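Local structure of cytolethal distending toxin protein B (Haemophilus ducreyi, 1SR4) at residues G63-E68 with Y85-D90; P207-G212 with S250-V255. The protein is the DNase I-like subunit of a bacterial genotoxin and probably acts as a nuclease that damages host DNA. All coordinates share one frame; numbering follows the deposited sequence.

Contact 1 of 2, residues G63-E68 with Y85-D90; sequences GTPIEE and YYSRLD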
ATOM      1  N   GLY B  63      25.462  -2.227  19.806  1.00 41.56           N
ATOM      2  CA  GLY B  63      25.935  -2.976  18.653  1.00 38.94           C
ATOM      3  C   GLY B  63      24.983  -3.040  17.467  1.00 36.92           C
ATOM      4  O   GLY B  63      25.425  -3.210  16.324  1.00 37.07           O
ATOM      5  N   THR B  64      23.683  -2.923  17.725  1.00 33.39           N
ATOM      6  CA  THR B  64      22.702  -2.970  16.646  1.00 29.58           C
ATOM      7  C   THR B  64      22.589  -1.599  15.999  1.00 28.00           C
ATOM      8  O   THR B  64      22.337  -0.602  16.666  1.00 25.88           O
ATOM      9  CB  THR B  64      21.305  -3.397  17.142  1.00 28.35           C
ATOM     10  OG1 THR B  64      21.379  -4.704  17.713  1.00 27.87           O
ATOM     11  CG2 THR B  64      20.326  -3.437  15.982  1.00 27.14           C
ATOM     12  N   PRO B  65      22.780  -1.539  14.678  1.00 26.73           N
ATOM     13  CA  PRO B  65      22.704  -0.289  13.924  1.00 25.81           C
ATOM     14  C   PRO B  65      21.304   0.341  13.920  1.00 25.71           C
ATOM     15  O   PRO B  65      20.286  -0.354  13.882  1.00 23.66           O
ATOM     16  CB  PRO B  65      23.158  -0.710  12.528  1.00 26.64           C
ATOM     17  CG  PRO B  65      22.654  -2.127  12.429  1.00 26.72           C
ATOM     18  CD  PRO B  65      23.026  -2.686  13.784  1.00 26.75           C
ATOM     19  N   ILE B  66      21.266   1.663  13.979  1.00 24.45           N
ATOM     20  CA  ILE B  66      20.009   2.390  13.950  1.00 25.06           C
ATOM     21  C   ILE B  66      20.379   3.814  13.559  1.00 23.76           C
ATOM     22  O   ILE B  66      21.207   4.448  14.209  1.00 23.67           O
ATOM     23  CB  ILE B  66      19.288   2.326  15.328  1.00 27.12           C
ATOM     24  CG1 ILE B  66      17.812   2.700  15.171  1.00 29.80           C
ATOM     25  CG2 ILE B  66      19.987   3.213  16.344  1.00 29.78           C
ATOM     26  CD1 ILE B  66      17.563   4.111  14.720  1.00 30.95           C
ATOM     27  N   GLU B  67      19.791   4.305  12.474  1.00 20.44           N
ATOM     28  CA  GLU B  67      20.112   5.641  11.991  1.00 19.04           C
ATOM     29  C   GLU B  67      18.854   6.419  11.655  1.00 16.27           C
ATOM     30  O   GLU B  67      17.811   5.833  11.356  1.00 15.71           O
ATOM     31  CB  GLU B  67      20.987   5.544  10.738  1.00 21.28           C
ATOM     32  CG  GLU B  67      22.300   4.820  10.933  1.00 26.80           C
ATOM     33  CD  GLU B  67      22.967   4.492   9.607  1.00 31.09           C
ATOM     34  OE1 GLU B  67      22.327   3.842   8.752  1.00 31.57           O
ATOM     35  OE2 GLU B  67      24.135   4.883   9.415  1.00 34.70           O
ATOM     36  N   GLU B  68      18.956   7.739  11.699  1.00 13.38           N
ATOM     37  CA  GLU B  68      17.824   8.600  11.383  1.00 13.06           C
ATOM     38  C   GLU B  68      18.004   9.255  10.010  1.00 13.02           C
ATOM     39  O   GLU B  68      19.095   9.735   9.683  1.00 13.79           O
ATOM     40  CB  GLU B  68      17.685   9.681  12.448  1.00 12.06           C
ATOM     41  CG  GLU B  68      16.497  10.619  12.250  1.00 12.23           C
ATOM     42  CD  GLU B  68      16.552  11.800  13.209  1.00 11.69           C
ATOM     43  OE1 GLU B  68      17.478  12.618  13.075  1.00 12.50           O
ATOM     44  OE2 GLU B  68      15.688  11.914  14.100  1.00 13.96           O
ATOM     45  N   TYR B  85      13.611   5.755  10.663  1.00 10.20           N
ATOM     46  CA  TYR B  85      14.594   5.175  11.593  1.00  9.62           C
ATOM     47  C   TYR B  85      14.883   3.809  10.973  1.00 10.08           C
ATOM     48  O   TYR B  85      14.002   2.960  10.841  1.00  8.44           O
ATOM     49  CB  TYR B  85      13.999   5.098  12.986  1.00  9.47           C
ATOM     50  CG  TYR B  85      13.785   6.490  13.519  1.00 10.45           C
ATOM     51  CD1 TYR B  85      14.853   7.216  14.059  1.00  8.14           C
ATOM     52  CD2 TYR B  85      12.559   7.142  13.349  1.00  9.32           C
ATOM     53  CE1 TYR B  85      14.712   8.562  14.404  1.00  9.25           C
ATOM     54  CE2 TYR B  85      12.407   8.490  13.695  1.00  9.18           C
ATOM     55  CZ  TYR B  85      13.494   9.196  14.216  1.00 12.20           C
ATOM     56  OH  TYR B  85      13.377  10.554  14.496  1.00 13.03           O
ATOM     57  N   TYR B  86      16.131   3.636  10.570  1.00  9.45           N
ATOM     58  CA  TYR B  86      16.570   2.466   9.816  1.00 11.39           C
ATOM     59  C   TYR B  86      17.602   1.590  10.526  1.00 10.78           C
ATOM     60  O   TYR B  86      18.635   2.075  10.987  1.00 11.42           O
ATOM     61  CB  TYR B  86      17.123   3.020   8.498  1.00  9.32           C
ATOM     62  CG  TYR B  86      17.699   2.056   7.486  1.00  9.31           C
ATOM     63  CD1 TYR B  86      16.926   1.025   6.946  1.00  8.80           C
ATOM     64  CD2 TYR B  86      18.978   2.269   6.961  1.00 10.22           C
ATOM     65  CE1 TYR B  86      17.406   0.235   5.895  1.00  9.77           C
ATOM     66  CE2 TYR B  86      19.470   1.482   5.904  1.00 10.20           C
ATOM     67  CZ  TYR B  86      18.674   0.471   5.376  1.00  9.80           C
ATOM     68  OH  TYR B  86      19.145  -0.287   4.320  1.00  9.32           O
ATOM     69  N   SER B  87      17.313   0.301  10.606  1.00 11.44           N
ATOM     70  CA  SER B  87      18.218  -0.645  11.231  1.00 12.14           C
ATOM     71  C   SER B  87      18.653  -1.608  10.131  1.00 13.36           C
ATOM     72  O   SER B  87      17.909  -2.507   9.748  1.00 11.83           O
ATOM     73  CB  SER B  87      17.504  -1.389  12.354  1.00 12.98           C
ATOM     74  OG  SER B  87      18.338  -2.411  12.865  1.00 18.27           O
ATOM     75  N   ARG B  88      19.855  -1.399   9.606  1.00 13.05           N
ATOM     76  CA  ARG B  88      20.353  -2.232   8.523  1.00 13.58           C
ATOM     77  C   ARG B  88      21.003  -3.500   9.081  1.00 14.57           C
ATOM     78  O   ARG B  88      22.226  -3.628   9.112  1.00 13.81           O
ATOM     79  CB  ARG B  88      21.347  -1.426   7.688  1.00 15.42           C
ATOM     80  CG  ARG B  88      21.805  -2.098   6.414  1.00 18.45           C
ATOM     81  CD  ARG B  88      22.856  -1.244   5.701  1.00 26.12           C
ATOM     82  NE  ARG B  88      23.414  -1.960   4.557  1.00 32.99           N
ATOM     83  CZ  ARG B  88      24.382  -2.872   4.634  1.00 35.87           C
ATOM     84  NH1 ARG B  88      24.927  -3.180   5.805  1.00 36.20           N
ATOM     85  NH2 ARG B  88      24.791  -3.498   3.536  1.00 36.89           N
ATOM     86  N   LEU B  89      20.161  -4.424   9.526  1.00 13.47           N
ATOM     87  CA  LEU B  89      20.605  -5.689  10.105  1.00 15.04           C
ATOM     88  C   LEU B  89      21.263  -6.656   9.124  1.00 16.01           C
ATOM     89  O   LEU B  89      22.224  -7.351   9.479  1.00 16.97           O
ATOM     90  CB  LEU B  89      19.409  -6.396  10.752  1.00 14.03           C
ATOM     91  CG  LEU B  89      18.664  -5.606  11.833  1.00 15.07           C
ATOM     92  CD1 LEU B  89      17.382  -6.337  12.226  1.00 15.92           C
ATOM     93  CD2 LEU B  89      19.567  -5.410  13.032  1.00 14.13           C
ATOM     94  N   ASP B  90      20.739  -6.704   7.899  1.00 13.69           N
ATOM     95  CA  ASP B  90      21.225  -7.623   6.871  1.00 14.24           C
ATOM     96  C   ASP B  90      22.504  -7.151   6.162  1.00 14.49           C
ATOM     97  O   ASP B  90      22.463  -6.689   5.023  1.00 14.51           O
ATOM     98  CB  ASP B  90      20.106  -7.851   5.842  1.00 14.10           C
ATOM     99  CG  ASP B  90      20.362  -9.034   4.935  1.00 15.42           C
ATOM    100  OD1 ASP B  90      21.454  -9.625   5.020  1.00 14.16           O
ATOM    101  OD2 ASP B  90      19.456  -9.376   4.137  1.00 14.05           O
TER
HETATM  102  O   HOH W   1      21.099   1.012  10.187  1.00 13.11           O
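Residues 63-68 and 85-90 form the open end of an antiparallel beta hairpin, strands 67-72 and 81-87, in the larger sheet of a DNase I-like fold. Tyr86 faces Glu67 as a hydrogen-bonded pair: Tyr86 N gives a nearly straight bond to Glu67 O (2.9 Å, 169°), and Glu67 N donates in return to Tyr86 O. Their side chains run abreast on one face of the sheet. With CG anti to the backbone N, the Tyr86 ring lies alongside the Glu67 chain, carboxylate and ring planes 20° apart, and its hydroxyl is bonded to Gly46 O. A water links Tyr86 O to Arg88 N and adds a weak bond to Glu67 OE1.

Glu68 and Tyr85, the next, non-hydrogen-bonded pair, lie on the other face. The extended Glu68 chain follows the Tyr85 ring, its CG 3.5 Å from Tyr85 CE1. Tyr85 OH then donates to the anti lone pair of Glu68 OE2 at 2.7 Å. A tyrosine suits this buried place because its ring packs along Glu68 CB and CG while its hydroxyl, also bonded to Ala106 N, meets the carboxylate; the salt bridge with Arg57, and Gln105, should favour the ionised form of Glu68. Ile66 CD1 touches the edge of the ring.

Before the strand begins, Pro65 can give no N-H, so its part in the pairing is as acceptor: Ser87 OG, anti to its own backbone N, donates to Pro65 O at 3.0 Å. The ring of Pro65 leans across the inverse gamma turn centred on Arg88, CG lying 3.7 Å from Arg88 O.

Contact 2 of 2, residues P207-G212 with S250-V255; sequences PTHRSG and SDHFPV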
ATOM      1  N   PRO B 207      -6.802 -12.477   5.942  1.00 10.98           N
ATOM      2  CA  PRO B 207      -5.411 -12.827   5.634  1.00 10.17           C
ATOM      3  C   PRO B 207      -4.525 -11.576   5.451  1.00 10.17           C
ATOM      4  O   PRO B 207      -4.998 -10.544   4.961  1.00  8.71           O
ATOM      5  CB  PRO B 207      -5.542 -13.623   4.333  1.00  8.95           C
ATOM      6  CG  PRO B 207      -6.895 -14.293   4.479  1.00 10.78           C
ATOM      7  CD  PRO B 207      -7.751 -13.183   5.056  1.00  9.60           C
ATOM      8  N   THR B 208      -3.266 -11.646   5.886  1.00  9.16           N
ATOM      9  CA  THR B 208      -2.344 -10.508   5.693  1.00  8.39           C
ATOM     10  C   THR B 208      -1.196 -10.948   4.792  1.00  8.43           C
ATOM     11  O   THR B 208      -0.245 -10.197   4.575  1.00  9.16           O
ATOM     12  CB  THR B 208      -1.713  -9.980   7.008  1.00  7.54           C
ATOM     13  OG1 THR B 208      -0.785 -10.947   7.521  1.00  9.63           O
ATOM     14  CG2 THR B 208      -2.789  -9.701   8.054  1.00  8.58           C
ATOM     15  N   HIS B 209      -1.298 -12.164   4.259  1.00  9.01           N
ATOM     16  CA  HIS B 209      -0.258 -12.727   3.382  1.00 10.24           C
ATOM     17  C   HIS B 209      -0.961 -13.586   2.339  1.00 10.79           C
ATOM     18  O   HIS B 209      -2.039 -14.119   2.597  1.00 11.30           O
ATOM     19  CB  HIS B 209       0.714 -13.558   4.219  1.00 10.95           C
ATOM     20  CG  HIS B 209       1.837 -14.164   3.434  1.00 11.67           C
ATOM     21  ND1 HIS B 209       1.956 -15.523   3.242  1.00 10.85           N
ATOM     22  CD2 HIS B 209       2.912 -13.602   2.830  1.00 13.04           C
ATOM     23  CE1 HIS B 209       3.054 -15.774   2.549  1.00 13.39           C
ATOM     24  NE2 HIS B 209       3.652 -14.625   2.285  1.00 13.29           N
ATOM     25  N   ARG B 210      -0.357 -13.730   1.162  1.00 11.03           N
ATOM     26  CA  ARG B 210      -1.007 -14.467   0.109  1.00 10.40           C
ATOM     27  C   ARG B 210      -1.127 -15.963   0.318  1.00 11.62           C
ATOM     28  O   ARG B 210      -1.705 -16.668  -0.504  1.00 11.05           O
ATOM     29  CB  ARG B 210      -0.362 -14.112  -1.241  1.00 12.49           C
ATOM     30  CG  ARG B 210      -0.690 -12.652  -1.633  1.00 12.29           C
ATOM     31  CD  ARG B 210      -0.209 -12.242  -3.032  1.00 16.43           C
ATOM     32  NE  ARG B 210      -0.243 -10.784  -3.196  1.00 16.35           N
ATOM     33  CZ  ARG B 210      -0.194 -10.153  -4.367  1.00 19.81           C
ATOM     34  NH1 ARG B 210      -0.112 -10.853  -5.499  1.00 16.80           N
ATOM     35  NH2 ARG B 210      -0.219  -8.818  -4.406  1.00 16.14           N
ATOM     36  N   SER B 211      -0.609 -16.447   1.434  1.00 10.49           N
ATOM     37  CA  SER B 211      -0.717 -17.863   1.756  1.00 12.02           C
ATOM     38  C   SER B 211      -2.100 -18.072   2.374  1.00 13.30           C
ATOM     39  O   SER B 211      -2.562 -19.199   2.528  1.00 12.88           O
ATOM     40  CB  SER B 211       0.333 -18.238   2.799  1.00 11.22           C
ATOM     41  OG  SER B 211       0.126 -17.454   3.973  1.00 12.21           O
ATOM     42  N   GLY B 212      -2.739 -16.964   2.747  1.00 13.12           N
ATOM     43  CA  GLY B 212      -4.036 -17.024   3.394  1.00 10.36           C
ATOM     44  C   GLY B 212      -3.864 -16.835   4.902  1.00 11.74           C
ATOM     45  O   GLY B 212      -4.841 -16.623   5.632  1.00 11.77           O
ATOM     46  N   SER B 250       4.238  -6.793  -2.716  1.00 10.18           N
ATOM     47  CA  SER B 250       4.844  -7.864  -1.924  1.00  9.72           C
ATOM     48  C   SER B 250       3.718  -8.859  -1.618  1.00 10.05           C
ATOM     49  O   SER B 250       2.543  -8.590  -1.900  1.00  8.60           O
ATOM     50  CB  SER B 250       5.457  -7.332  -0.625  1.00  9.94           C
ATOM     51  OG  SER B 250       4.492  -7.292   0.391  1.00  9.93           O
ATOM     52  N   ASP B 251       4.058 -10.011  -1.064  1.00  9.25           N
ATOM     53  CA  ASP B 251       3.022 -10.992  -0.752  1.00  9.99           C
ATOM     54  C   ASP B 251       2.286 -10.689   0.565  1.00 10.06           C
ATOM     55  O   ASP B 251       1.426 -11.457   0.973  1.00  9.45           O
ATOM     56  CB  ASP B 251       3.618 -12.406  -0.700  1.00 10.15           C
ATOM     57  CG  ASP B 251       3.994 -12.935  -2.074  1.00 13.21           C
ATOM     58  OD1 ASP B 251       3.465 -12.428  -3.087  1.00 14.45           O
ATOM     59  OD2 ASP B 251       4.811 -13.876  -2.133  1.00 17.31           O
ATOM     60  N   HIS B 252       2.641  -9.583   1.228  1.00 11.15           N
ATOM     61  CA  HIS B 252       1.997  -9.187   2.476  1.00  9.22           C
ATOM     62  C   HIS B 252       1.114  -7.971   2.225  1.00 11.89           C
ATOM     63  O   HIS B 252       1.437  -7.101   1.404  1.00 11.81           O
ATOM     64  CB  HIS B 252       3.031  -8.811   3.540  1.00 10.57           C
ATOM     65  CG  HIS B 252       3.812  -9.972   4.077  1.00 10.23           C
ATOM     66  ND1 HIS B 252       3.496 -10.596   5.265  1.00 11.51           N
ATOM     67  CD2 HIS B 252       4.890 -10.626   3.581  1.00  9.89           C
ATOM     68  CE1 HIS B 252       4.347 -11.585   5.480  1.00 13.20           C
ATOM     69  NE2 HIS B 252       5.203 -11.625   4.472  1.00 13.05           N
ATOM     70  N   PHE B 253       0.004  -7.909   2.944  1.00 10.44           N
ATOM     71  CA  PHE B 253      -0.918  -6.787   2.821  1.00 10.22           C
ATOM     72  C   PHE B 253      -0.642  -5.849   3.998  1.00  9.07           C
ATOM     73  O   PHE B 253      -0.416  -6.303   5.121  1.00 11.36           O
ATOM     74  CB  PHE B 253      -2.359  -7.307   2.867  1.00  9.83           C
ATOM     75  CG  PHE B 253      -2.739  -8.119   1.653  1.00 11.50           C
ATOM     76  CD1 PHE B 253      -3.294  -7.501   0.538  1.00 11.78           C
ATOM     77  CD2 PHE B 253      -2.481  -9.478   1.604  1.00 12.01           C
ATOM     78  CE1 PHE B 253      -3.581  -8.224  -0.612  1.00 13.76           C
ATOM     79  CE2 PHE B 253      -2.762 -10.215   0.463  1.00 14.28           C
ATOM     80  CZ  PHE B 253      -3.317  -9.580  -0.653  1.00 13.11           C
ATOM     81  N   PRO B 254      -0.634  -4.532   3.757  1.00  7.99           N
ATOM     82  CA  PRO B 254      -0.375  -3.614   4.868  1.00  9.59           C
ATOM     83  C   PRO B 254      -1.542  -3.703   5.852  1.00  9.03           C
ATOM     84  O   PRO B 254      -2.679  -3.967   5.462  1.00  9.26           O
ATOM     85  CB  PRO B 254      -0.261  -2.251   4.175  1.00 10.27           C
ATOM     86  CG  PRO B 254      -1.151  -2.394   2.990  1.00  9.93           C
ATOM     87  CD  PRO B 254      -0.873  -3.805   2.500  1.00  7.29           C
ATOM     88  N   VAL B 255      -1.247  -3.497   7.128  1.00  8.40           N
ATOM     89  CA  VAL B 255      -2.259  -3.571   8.179  1.00  7.90           C
ATOM     90  C   VAL B 255      -2.212  -2.282   8.995  1.00  8.36           C
ATOM     91  O   VAL B 255      -1.128  -1.816   9.331  1.00  7.02           O
ATOM     92  CB  VAL B 255      -1.961  -4.758   9.109  1.00  8.53           C
ATOM     93  CG1 VAL B 255      -3.002  -4.817  10.248  1.00  8.28           C
ATOM     94  CG2 VAL B 255      -1.968  -6.059   8.291  1.00  6.03           C
TER
HETATM   95  O   HOH W   2       5.862 -14.513   0.445  1.00 14.50           O
HETATM   96  O   HOH W   3      -0.190  -8.790  -1.248  1.00 13.00           O
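Two backbone hydrogen bonds join the loops on either side of His209 and His252: Phe253 N donates to Thr208 O at 2.8 Å, from above the carbonyl plane, and Arg210 N donates to Asp251 O nearly along the C=O axis. The His209 ring crosses that of His252 obliquely, with CD2 of His209 3.4 Å above the centre of the His252 ring. Both imidazole nitrogens of His209 are held in its plane, ND1 by Ser211 OG at 2.8 Å and NE2 by a water that also donates to Asp251 OD2, which fixes the ring's rotation. Arg210 crosses Phe253 at about a right angle, CG 3.8 Å from Phe253 CE2; its long apolar stem packs against the ring while NE donates to a second water, which lies over the ring's centre and donates to Ser250 O.

Further out, a type I turn from His209 to Gly212 bends the first loop; at Gly212 a CB would jam against the preceding carbonyl O, so a residue without side chain suits. Ser250 OG accepts from His252 N in an ST turn. Ser250-Asp251-His252 matches the Ser-Asp-His motif characteristic of the DNase I-like family, and the bond from His252 ND1 to Asp216 is consistent with an active-site histidine-aspartate pair, as in DNase I. Thr208 OG1 also bonds Asp216, which heads strand 216-221 of one sheet, while Val255 opens strand 255-259 of the other, packed between strands 7-11 and 235-239.

From the N terminus, strand 7-11 is laid down first, and its neighbour 255-259 arrives only at the end of the chain. Between these two events along the chain, contact 1 closes early, round the hairpin whose strands 67-72 and 81-87 lie towards one margin of the eight-stranded sheet. Contact 2 comes later and encloses residues 213-249, with strand 216-221 of the six-stranded sheet and strand 235-239 at the other margin of the larger one. The two loops follow in series, neither nested nor crossed, and do not touch: their centres are 25 Å apart. Contact 1 is thus internal to one sheet, whereas contact 2 ties loops of both sheets together.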